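DUF5063 domain-containing protein (Bacteroides fragilis, PDB 3NRH) is of unknown function, a predominantly alpha-helical member of the DUF5063 family whose assembly holds two protein chains. Local coordinates at residues A[11-14]-A[15-19]; A[37-40]-A[41-45]; A[69-72]-A[73-77]. One frame throughout, in Å; residues are numbered along the deposited sequence.

In the fold
From the N terminus, contact 1 lies in the first turns of helix 11-28, contact 2 near the start of helix 35-54, and contact 3 where the loop after that helix runs into helix 73-87. All three are local and follow one another in series, none nested in or crossing another; each spans a helical turn or a helix start and closes no long loop. Contacts 1 and 2, with centres about 20 Å apart, meet through V19 CG2 and I45 O, 4.2 Å apart. Contact 3 touches neither: nearest atoms lie about 14 Å from contact 1 and about 12 Å from contact 2. Helix 112-131 borders contacts 1 and 3, helix 135-169 contacts 1 and 2.

Contact 1 of 3, residues A[11-14]-A[15-19]; sequences KNVI and EFVTV
The opening turns of helix 11-28 join V13 to V17 through an i to i+4 backbone bond, with V17 N 2.9 Å from V13 O (N-H...O angle 161°). Similar bonds run from F16 N to N12 O and from T18 N to I14 O, whereas the one from E15 N to K11 O, at 3.3 Å, is weak. The i to i+4 pattern identifies alpha-helix, its first bond being the weak one.

Among the side chains, the valines meet by one branch each: V13 CG1 lies 4.4 Å from V17 CG2, a loose apolar touch. V17 CG2 sits closer to the backbone, 3.3 Å from V13 O, because it stands beside its own backbone N, while CG1 is anti to that N (chi1 169°). E15 turns its chain back along the helix, and its CG passes 3.4 Å from K11 O. Farther out, a water bridges N12 and E15 across a single turn: it donates to E15 OE1 at 2.9 Å and accepts a weak bond from N12 ND2 at 2.8 Å. The same OE1 forms a salt bridge with K52, so the carboxylate is held from outside the turn as well as by the water.

Successive residues face different neighbours. V13 and V17 both lean on F130 of helix 112-131, and V13 also meets L142 of helix 135-169; F16 packs on L49, K52 and A53 of helix 35-54 and on C145 of helix 135-169, placing this turn against three other helices.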
ATOM      1  N   LYS A  11      -4.825  12.815 -16.600  1.00 25.43           N
ATOM      2  CA  LYS A  11      -3.763  13.141 -15.653  1.00 26.40           C
ATOM      3  C   LYS A  11      -3.408  11.941 -14.774  1.00 21.53           C
ATOM      4  O   LYS A  11      -2.247  11.744 -14.412  1.00 15.16           O
ATOM      5  CB  LYS A  11      -4.195  14.318 -14.771  1.00 27.82           C
ATOM      6  CG  LYS A  11      -5.351  14.007 -13.826  1.00 28.04           C
ATOM      7  CD  LYS A  11      -5.870  15.272 -13.148  1.00 28.58           C
ATOM      8  CE  LYS A  11      -6.781  14.950 -11.972  1.00 30.45           C
ATOM      9  NZ  LYS A  11      -7.931  14.092 -12.357  1.00 41.32           N
ATOM     10  N   ASN A  12      -4.416  11.147 -14.429  1.00 22.59           N
ATOM     11  CA  ASN A  12      -4.219   9.970 -13.593  1.00 24.08           C
ATOM     12  C   ASN A  12      -3.517   8.870 -14.381  1.00 19.34           C
ATOM     13  O   ASN A  12      -2.761   8.071 -13.820  1.00 16.68           O
ATOM     14  CB  ASN A  12      -5.569   9.469 -13.075  1.00 17.38           C
ATOM     15  CG  ASN A  12      -6.204  10.428 -12.084  1.00 27.77           C
ATOM     16  OD1 ASN A  12      -7.420  10.616 -12.076  1.00 31.96           O
ATOM     17  ND2 ASN A  12      -5.383  11.031 -11.236  1.00 20.14           N
ATOM     18  N   VAL A  13      -3.768   8.826 -15.683  1.00 16.34           N
ATOM     19  CA  VAL A  13      -3.129   7.824 -16.522  1.00 12.26           C
ATOM     20  C   VAL A  13      -1.627   8.102 -16.588  1.00 16.08           C
ATOM     21  O   VAL A  13      -0.808   7.192 -16.439  1.00 13.19           O
ATOM     22  CB  VAL A  13      -3.723   7.826 -17.944  1.00 18.06           C
ATOM     23  CG1 VAL A  13      -2.906   6.923 -18.852  1.00 16.90           C
ATOM     24  CG2 VAL A  13      -5.165   7.346 -17.896  1.00 14.36           C
ATOM     25  N   ILE A  14      -1.269   9.365 -16.800  1.00 14.11           N
ATOM     26  CA  ILE A  14       0.136   9.766 -16.876  1.00 15.96           C
ATOM     27  C   ILE A  14       0.918   9.394 -15.616  1.00 15.64           C
ATOM     28  O   ILE A  14       2.012   8.836 -15.696  1.00 12.22           O
ATOM     29  CB  ILE A  14       0.260  11.293 -17.099  1.00 21.81           C
ATOM     30  CG1 ILE A  14      -0.479  11.683 -18.380  1.00 28.67           C
ATOM     31  CG2 ILE A  14       1.732  11.704 -17.168  1.00 17.59           C
ATOM     32  CD1 ILE A  14      -0.012  10.935 -19.608  1.00 31.84           C
ATOM     33  N   GLU A  15       0.361   9.707 -14.452  1.00 14.35           N
ATOM     34  CA  GLU A  15       1.038   9.385 -13.204  1.00 14.63           C
ATOM     35  C   GLU A  15       1.161   7.875 -13.021  1.00 11.59           C
ATOM     36  O   GLU A  15       2.140   7.400 -12.451  1.00 13.62           O
ATOM     37  CB  GLU A  15       0.305  10.003 -12.015  1.00 18.84           C
ATOM     38  CG  GLU A  15       0.255  11.520 -12.069  1.00 31.50           C
ATOM     39  CD  GLU A  15      -0.053  12.141 -10.724  1.00 41.77           C
ATOM     40  OE1 GLU A  15      -1.000  11.676 -10.053  1.00 37.04           O
ATOM     41  OE2 GLU A  15       0.654  13.099 -10.341  1.00 47.25           O
ATOM     42  N   PHE A  16       0.175   7.124 -13.503  1.00 10.73           N
ATOM     43  CA  PHE A  16       0.231   5.667 -13.400  1.00 12.30           C
ATOM     44  C   PHE A  16       1.375   5.156 -14.280  1.00 10.21           C
ATOM     45  O   PHE A  16       2.159   4.301 -13.863  1.00  9.82           O
ATOM     46  CB  PHE A  16      -1.088   5.036 -13.855  1.00 11.92           C
ATOM     47  CG  PHE A  16      -1.082   3.531 -13.822  1.00  8.44           C
ATOM     48  CD1 PHE A  16      -0.943   2.849 -12.613  1.00 11.22           C
ATOM     49  CD2 PHE A  16      -1.190   2.796 -14.996  1.00  9.84           C
ATOM     50  CE1 PHE A  16      -0.909   1.450 -12.582  1.00 15.14           C
ATOM     51  CE2 PHE A  16      -1.159   1.400 -14.976  1.00 17.11           C
ATOM     52  CZ  PHE A  16      -1.017   0.727 -13.766  1.00 17.24           C
ATOM     53  N   VAL A  17       1.473   5.685 -15.494  1.00 11.76           N
ATOM     54  CA  VAL A  17       2.533   5.272 -16.408  1.00 11.32           C
ATOM     55  C   VAL A  17       3.898   5.492 -15.761  1.00 10.16           C
ATOM     56  O   VAL A  17       4.769   4.625 -15.831  1.00 11.38           O
ATOM     57  CB  VAL A  17       2.453   6.041 -17.755  1.00  8.45           C
ATOM     58  CG1 VAL A  17       3.708   5.793 -18.583  1.00 12.88           C
ATOM     59  CG2 VAL A  17       1.221   5.578 -18.544  1.00  9.58           C
ATOM     60  N   THR A  18       4.073   6.642 -15.111  1.00  8.94           N
ATOM     61  CA  THR A  18       5.336   6.955 -14.451  1.00  7.99           C
ATOM     62  C   THR A  18       5.724   5.940 -13.373  1.00 10.34           C
ATOM     63  O   THR A  18       6.852   5.442 -13.362  1.00 10.13           O
ATOM     64  CB  THR A  18       5.292   8.362 -13.838  1.00 10.12           C
ATOM     65  OG1 THR A  18       5.058   9.314 -14.881  1.00 12.97           O
ATOM     66  CG2 THR A  18       6.615   8.692 -13.145  1.00 15.24           C
ATOM     67  N   VAL A  19       4.809   5.616 -12.465  1.00 11.17           N
ATOM     68  CA  VAL A  19       5.153   4.652 -11.421  1.00  8.70           C
ATOM     69  C   VAL A  19       5.279   3.243 -11.999  1.00  8.96           C
ATOM     70  O   VAL A  19       6.097   2.450 -11.534  1.00  8.88           O
ATOM     71  CB  VAL A  19       4.117   4.653 -10.266  1.00 14.44           C
ATOM     72  CG1 VAL A  19       2.746   4.275 -10.787  1.00 21.03           C
ATOM     73  CG2 VAL A  19       4.573   3.696  -9.158  1.00 12.58           C
TER
HETATM   74  O   HOH W   1      -3.208   9.763  -9.985  1.00 20.33           O

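Contact 2 of 3, residues A[37-40]-A[41-45]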
ATOM      1  N   THR A  37      18.162  -3.149   0.283  1.00 18.78           N
ATOM      2  CA  THR A  37      17.770  -2.077  -0.622  1.00 18.96           C
ATOM      3  C   THR A  37      16.551  -2.491  -1.441  1.00 15.56           C
ATOM      4  O   THR A  37      15.642  -1.690  -1.672  1.00 14.87           O
ATOM      5  CB  THR A  37      18.922  -1.716  -1.576  1.00 20.68           C
ATOM      6  OG1 THR A  37      20.077  -1.364  -0.806  1.00 28.89           O
ATOM      7  CG2 THR A  37      18.534  -0.535  -2.454  1.00 28.92           C
ATOM      8  N   PHE A  38      16.536  -3.747  -1.877  1.00 14.38           N
ATOM      9  CA  PHE A  38      15.427  -4.272  -2.662  1.00 17.75           C
ATOM     10  C   PHE A  38      14.125  -4.221  -1.866  1.00 20.74           C
ATOM     11  O   PHE A  38      13.107  -3.717  -2.343  1.00 13.48           O
ATOM     12  CB  PHE A  38      15.694  -5.722  -3.072  1.00 13.48           C
ATOM     13  CG  PHE A  38      14.573  -6.335  -3.853  1.00 15.79           C
ATOM     14  CD1 PHE A  38      14.374  -5.998  -5.188  1.00 18.32           C
ATOM     15  CD2 PHE A  38      13.684  -7.213  -3.245  1.00 21.38           C
ATOM     16  CE1 PHE A  38      13.303  -6.526  -5.906  1.00 17.50           C
ATOM     17  CE2 PHE A  38      12.609  -7.746  -3.954  1.00 19.00           C
ATOM     18  CZ  PHE A  38      12.419  -7.401  -5.286  1.00 14.69           C
ATOM     19  N   VAL A  39      14.165  -4.755  -0.650  1.00 11.64           N
ATOM     20  CA  VAL A  39      12.984  -4.784   0.198  1.00 14.67           C
ATOM     21  C   VAL A  39      12.480  -3.388   0.554  1.00 14.51           C
ATOM     22  O   VAL A  39      11.289  -3.108   0.424  1.00 10.18           O
ATOM     23  CB  VAL A  39      13.261  -5.579   1.494  1.00 16.68           C
ATOM     24  CG1 VAL A  39      12.085  -5.443   2.461  1.00 14.62           C
ATOM     25  CG2 VAL A  39      13.483  -7.047   1.150  1.00 15.25           C
ATOM     26  N   ASP A  40      13.381  -2.517   0.998  1.00 16.35           N
ATOM     27  CA  ASP A  40      12.995  -1.156   1.373  1.00 18.22           C
ATOM     28  C   ASP A  40      12.330  -0.387   0.236  1.00 19.04           C
ATOM     29  O   ASP A  40      11.327   0.299   0.445  1.00 13.21           O
ATOM     30  CB  ASP A  40      14.211  -0.350   1.848  1.00 18.95           C
ATOM     31  CG  ASP A  40      14.760  -0.841   3.168  1.00 29.75           C
ATOM     32  OD1 ASP A  40      13.979  -1.406   3.959  1.00 32.83           O
ATOM     33  OD2 ASP A  40      15.968  -0.645   3.422  1.00 31.98           O
ATOM     34  N   THR A  41      12.895  -0.495  -0.963  1.00 12.54           N
ATOM     35  CA  THR A  41      12.359   0.224  -2.114  1.00 14.50           C
ATOM     36  C   THR A  41      11.038  -0.329  -2.634  1.00 14.11           C
ATOM     37  O   THR A  41      10.149   0.436  -3.019  1.00 13.34           O
ATOM     38  CB  THR A  41      13.359   0.239  -3.272  1.00 16.06           C
ATOM     39  OG1 THR A  41      14.600   0.785  -2.816  1.00 21.28           O
ATOM     40  CG2 THR A  41      12.824   1.089  -4.419  1.00 20.61           C
ATOM     41  N   THR A  42      10.910  -1.652  -2.643  1.00 13.84           N
ATOM     42  CA  THR A  42       9.686  -2.275  -3.124  1.00 14.03           C
ATOM     43  C   THR A  42       8.511  -1.891  -2.229  1.00 16.68           C
ATOM     44  O   THR A  42       7.382  -1.750  -2.705  1.00 14.64           O
ATOM     45  CB  THR A  42       9.818  -3.809  -3.173  1.00 16.73           C
ATOM     46  OG1 THR A  42      10.958  -4.166  -3.971  1.00 21.72           O
ATOM     47  CG2 THR A  42       8.572  -4.427  -3.800  1.00 20.27           C
ATOM     48  N   LEU A  43       8.774  -1.710  -0.938  1.00 13.12           N
ATOM     49  CA  LEU A  43       7.716  -1.332  -0.005  1.00 12.86           C
ATOM     50  C   LEU A  43       7.271   0.114  -0.204  1.00 10.81           C
ATOM     51  O   LEU A  43       6.262   0.540   0.355  1.00 19.72           O
ATOM     52  CB  LEU A  43       8.169  -1.561   1.439  1.00 11.79           C
ATOM     53  CG  LEU A  43       8.197  -3.044   1.827  1.00 10.69           C
ATOM     54  CD1 LEU A  43       8.870  -3.240   3.182  1.00 17.29           C
ATOM     55  CD2 LEU A  43       6.769  -3.571   1.841  1.00 15.55           C
ATOM     56  N   LYS A  44       8.029   0.868  -0.996  1.00 13.94           N
ATOM     57  CA  LYS A  44       7.667   2.250  -1.300  1.00 12.28           C
ATOM     58  C   LYS A  44       6.997   2.297  -2.676  1.00 15.05           C
ATOM     59  O   LYS A  44       5.997   2.999  -2.870  1.00 17.40           O
ATOM     60  CB  LYS A  44       8.903   3.155  -1.288  1.00 17.33           C
ATOM     61  CG  LYS A  44       9.521   3.312   0.095  1.00 22.07           C
ATOM     62  CD  LYS A  44      10.811   4.110   0.064  1.00 26.11           C
ATOM     63  CE  LYS A  44      11.494   4.057   1.427  1.00 29.55           C
ATOM     64  NZ  LYS A  44      12.790   4.782   1.449  1.00 32.41           N
ATOM     65  N   ILE A  45       7.535   1.540  -3.628  1.00 10.51           N
ATOM     66  CA  ILE A  45       6.966   1.525  -4.973  1.00  9.16           C
ATOM     67  C   ILE A  45       5.589   0.855  -5.034  1.00 11.47           C
ATOM     68  O   ILE A  45       4.674   1.377  -5.665  1.00 11.90           O
ATOM     69  CB  ILE A  45       7.902   0.805  -5.980  1.00 11.52           C
ATOM     70  CG1 ILE A  45       9.232   1.551  -6.088  1.00 13.69           C
ATOM     71  CG2 ILE A  45       7.239   0.745  -7.353  1.00 14.07           C
ATOM     72  CD1 ILE A  45      10.253   0.857  -6.962  1.00 20.03           C
TER
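In T41 and T42 the first torsion is the same, -55°, which sets OG1 anti to the carbonyl carbon and beside the backbone N, so that each hydroxyl looks back down helix 35-54 at the carbonyl four residues earlier. T41 OG1 donates to T37 O at 2.9 Å, and T42 OG1 donates to F38 O at 2.7 Å.

Both carbonyls also take the regular helical N-H bond, T42 N lying 3.0 Å from F38 O. In each pair the hydroxyl and the amide come from opposite faces of the carbonyl plane. T42 OG1 stands above the plane of the F38 carbonyl, 35° out of it.

The same hydroxyl oxygen also rests against the face of the F38 ring. With CG anti to the backbone N (chi1 178°), the ring is brought under T42 OG1, which sits over its centre, 3.7 Å above the plane. F26 of helix 11-28 also meets this ring, the two planes nearly parallel, and L83 and I86 of helix 73-87 touch it too.

A neighbouring strip of the helix is apolar: V39 and L43 run side by side and meet through V39 CG1 and L43 CD1, 4.0 Å apart. L43 goes on to Y50 of the second subunit, and K44 beside it packs on L51 of that subunit. K44 is extended, its CG 3.5 Å from D40 O, whereas the D40 carboxylate is engaged by K168 in a salt bridge.

Chemically, T42 OG1 spends its proton on F38 O within its own helix, and F38 O, like T37 O, thereby takes two donors; this probably lessens the cost of burying the T42 hydroxyl against the F38 ring.

Contact 3 of 3, residues A[69-72]-A[73-77]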
ATOM      1  N   THR A  69       2.434  -7.717 -27.250  1.00 23.50           N
ATOM      2  CA  THR A  69       2.778  -8.236 -25.936  1.00 23.21           C
ATOM      3  C   THR A  69       4.295  -8.180 -25.806  1.00 24.10           C
ATOM      4  O   THR A  69       5.012  -8.253 -26.802  1.00 25.21           O
ATOM      5  CB  THR A  69       2.300  -9.698 -25.769  1.00 32.02           C
ATOM      6  OG1 THR A  69       0.870  -9.740 -25.824  1.00 35.97           O
ATOM      7  CG2 THR A  69       2.758 -10.265 -24.436  1.00 34.95           C
ATOM      8  N   TYR A  70       4.787  -8.029 -24.584  1.00 14.88           N
ATOM      9  CA  TYR A  70       6.223  -7.971 -24.370  1.00 16.23           C
ATOM     10  C   TYR A  70       6.743  -9.199 -23.640  1.00 14.97           C
ATOM     11  O   TYR A  70       7.684  -9.851 -24.090  1.00 17.91           O
ATOM     12  CB  TYR A  70       6.609  -6.731 -23.549  1.00 12.99           C
ATOM     13  CG  TYR A  70       8.092  -6.677 -23.236  1.00 14.68           C
ATOM     14  CD1 TYR A  70       8.986  -6.022 -24.083  1.00 16.40           C
ATOM     15  CD2 TYR A  70       8.607  -7.315 -22.109  1.00 10.94           C
ATOM     16  CE1 TYR A  70      10.357  -6.006 -23.813  1.00 15.95           C
ATOM     17  CE2 TYR A  70       9.973  -7.308 -21.833  1.00 14.14           C
ATOM     18  CZ  TYR A  70      10.842  -6.650 -22.683  1.00 14.69           C
ATOM     19  OH  TYR A  70      12.192  -6.620 -22.384  1.00 13.95           O
ATOM     20  N   VAL A  71       6.123  -9.502 -22.503  1.00 13.71           N
ATOM     21  CA  VAL A  71       6.556 -10.614 -21.669  1.00 16.43           C
ATOM     22  C   VAL A  71       6.401 -12.008 -22.268  1.00 17.22           C
ATOM     23  O   VAL A  71       5.296 -12.461 -22.557  1.00 24.05           O
ATOM     24  CB  VAL A  71       5.848 -10.573 -20.295  1.00 17.30           C
ATOM     25  CG1 VAL A  71       6.342 -11.712 -19.416  1.00 14.15           C
ATOM     26  CG2 VAL A  71       6.118  -9.235 -19.619  1.00 18.12           C
ATOM     27  N   THR A  72       7.536 -12.676 -22.439  1.00 17.44           N
ATOM     28  CA  THR A  72       7.584 -14.031 -22.967  1.00 20.55           C
ATOM     29  C   THR A  72       7.895 -14.945 -21.784  1.00 23.39           C
ATOM     30  O   THR A  72       8.198 -14.467 -20.689  1.00 18.61           O
ATOM     31  CB  THR A  72       8.706 -14.183 -24.011  1.00 24.77           C
ATOM     32  OG1 THR A  72       9.976 -13.946 -23.388  1.00 21.66           O
ATOM     33  CG2 THR A  72       8.508 -13.191 -25.148  1.00 22.22           C
ATOM     34  N   GLU A  73       7.822 -16.255 -21.992  1.00 20.65           N
ATOM     35  CA  GLU A  73       8.115 -17.192 -20.911  1.00 23.16           C
ATOM     36  C   GLU A  73       9.543 -16.993 -20.398  1.00 16.29           C
ATOM     37  O   GLU A  73       9.797 -17.069 -19.196  1.00 18.85           O
ATOM     38  CB  GLU A  73       7.941 -18.635 -21.398  1.00 23.81           C
ATOM     39  CG  GLU A  73       8.135 -19.686 -20.314  1.00 33.34           C
ATOM     40  CD  GLU A  73       7.210 -19.484 -19.127  1.00 46.18           C
ATOM     41  OE1 GLU A  73       5.987 -19.356 -19.337  1.00 58.94           O
ATOM     42  OE2 GLU A  73       7.707 -19.457 -17.981  1.00 52.60           O
ATOM     43  N   GLU A  74      10.470 -16.734 -21.313  1.00 13.71           N
ATOM     44  CA  GLU A  74      11.873 -16.539 -20.949  1.00 20.35           C
ATOM     45  C   GLU A  74      12.063 -15.283 -20.097  1.00 18.05           C
ATOM     46  O   GLU A  74      12.784 -15.300 -19.096  1.00 17.47           O
ATOM     47  CB  GLU A  74      12.733 -16.444 -22.211  1.00 20.54           C
ATOM     48  CG  GLU A  74      14.231 -16.393 -21.955  1.00 33.15           C
ATOM     49  CD  GLU A  74      14.750 -17.628 -21.234  1.00 44.30           C
ATOM     50  OE1 GLU A  74      14.233 -18.735 -21.495  1.00 51.03           O
ATOM     51  OE2 GLU A  74      15.687 -17.494 -20.416  1.00 42.36           O
ATOM     52  N   ILE A  75      11.422 -14.193 -20.511  1.00 18.97           N
ATOM     53  CA  ILE A  75      11.498 -12.932 -19.781  1.00 15.99           C
ATOM     54  C   ILE A  75      10.962 -13.160 -18.369  1.00 12.98           C
ATOM     55  O   ILE A  75      11.582 -12.757 -17.386  1.00 12.16           O
ATOM     56  CB  ILE A  75      10.638 -11.837 -20.471  1.00 13.24           C
ATOM     57  CG1 ILE A  75      11.307 -11.381 -21.771  1.00 15.06           C
ATOM     58  CG2 ILE A  75      10.421 -10.652 -19.529  1.00 12.87           C
ATOM     59  CD1 ILE A  75      12.664 -10.730 -21.561  1.00 20.60           C
ATOM     60  N   TYR A  76       9.808 -13.816 -18.287  1.00 14.27           N
ATOM     61  CA  TYR A  76       9.157 -14.093 -17.007  1.00 14.03           C
ATOM     62  C   TYR A  76      10.004 -14.974 -16.094  1.00 15.51           C
ATOM     63  O   TYR A  76      10.192 -14.664 -14.918  1.00 14.20           O
ATOM     64  CB  TYR A  76       7.799 -14.770 -17.238  1.00 18.46           C
ATOM     65  CG  TYR A  76       7.071 -15.147 -15.957  1.00 19.85           C
ATOM     66  CD1 TYR A  76       6.216 -14.247 -15.324  1.00 17.40           C
ATOM     67  CD2 TYR A  76       7.263 -16.399 -15.370  1.00 22.19           C
ATOM     68  CE1 TYR A  76       5.567 -14.582 -14.136  1.00 20.15           C
ATOM     69  CE2 TYR A  76       6.622 -16.745 -14.182  1.00 18.65           C
ATOM     70  CZ  TYR A  76       5.777 -15.833 -13.571  1.00 19.94           C
ATOM     71  OH  TYR A  76       5.138 -16.168 -12.404  1.00 22.20           O
ATOM     72  N   GLU A  77      10.512 -16.076 -16.636  1.00 18.87           N
ATOM     73  CA  GLU A  77      11.323 -17.001 -15.850  1.00 16.69           C
ATOM     74  C   GLU A  77      12.636 -16.415 -15.355  1.00 15.56           C
ATOM     75  O   GLU A  77      13.028 -16.629 -14.205  1.00 15.26           O
ATOM     76  CB  GLU A  77      11.597 -18.274 -16.655  1.00 19.80           C
ATOM     77  CG  GLU A  77      10.412 -19.212 -16.714  1.00 26.42           C
ATOM     78  CD  GLU A  77      10.015 -19.716 -15.338  1.00 36.33           C
ATOM     79  OE1 GLU A  77      10.855 -20.356 -14.672  1.00 44.69           O
ATOM     80  OE2 GLU A  77       8.865 -19.471 -14.922  1.00 34.85           O
TER
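T72 and I75 make the close part of this contact, at the start of helix 73-87. T72 OG1 accepts from I75 N at 3.2 Å, with the N-H pointing almost straight at it (166°), and I75 CG1 lies 3.3 Å from the same oxygen. The hydroxyl gets there because chi1 of 63° places OG1 between the backbone N and the carbonyl carbon, turned into the first turn of the helix. The next bond begins the regular helical pattern: Y76 N donates to T72 O at 3.0 Å, the N-H angle being 167°. One residue thus serves two amides of the first turn, its side chain the one and its carbonyl the other.

Apolar touches behind the cap are looser. V71 CG1 reaches Y76 CB at 4.0 Å and I75 CG2 at 4.2 Å, bridging two residues of the turn with one methyl. The Y70 side chain crosses that of I75 at about a right angle, and its CE2 comes within 4.1 Å of I75 CG2.

The capping bond itself lies at the surface. The loose, solvent side is formed by the E73 and E74 side chains, both bent at chi2; the E74 side chain meets T72 only through CB, 3.9 Å from T72 OG1.

The inner side is fixed by helix 112-131. D125 accepts from the backbone N atoms of both Y70 and V71, K124 makes a cation-pi contact with the Y70 ring, and the Y76 hydroxyl is hydrogen-bonded to D118. With a threonine directly before the helix, its hydroxyl bonded to the amide three residues on, the contact is a classical threonine N-cap at the point where the loop enters helix 73-87, and V71 against Y76 is consistent with a hydrophobic staple.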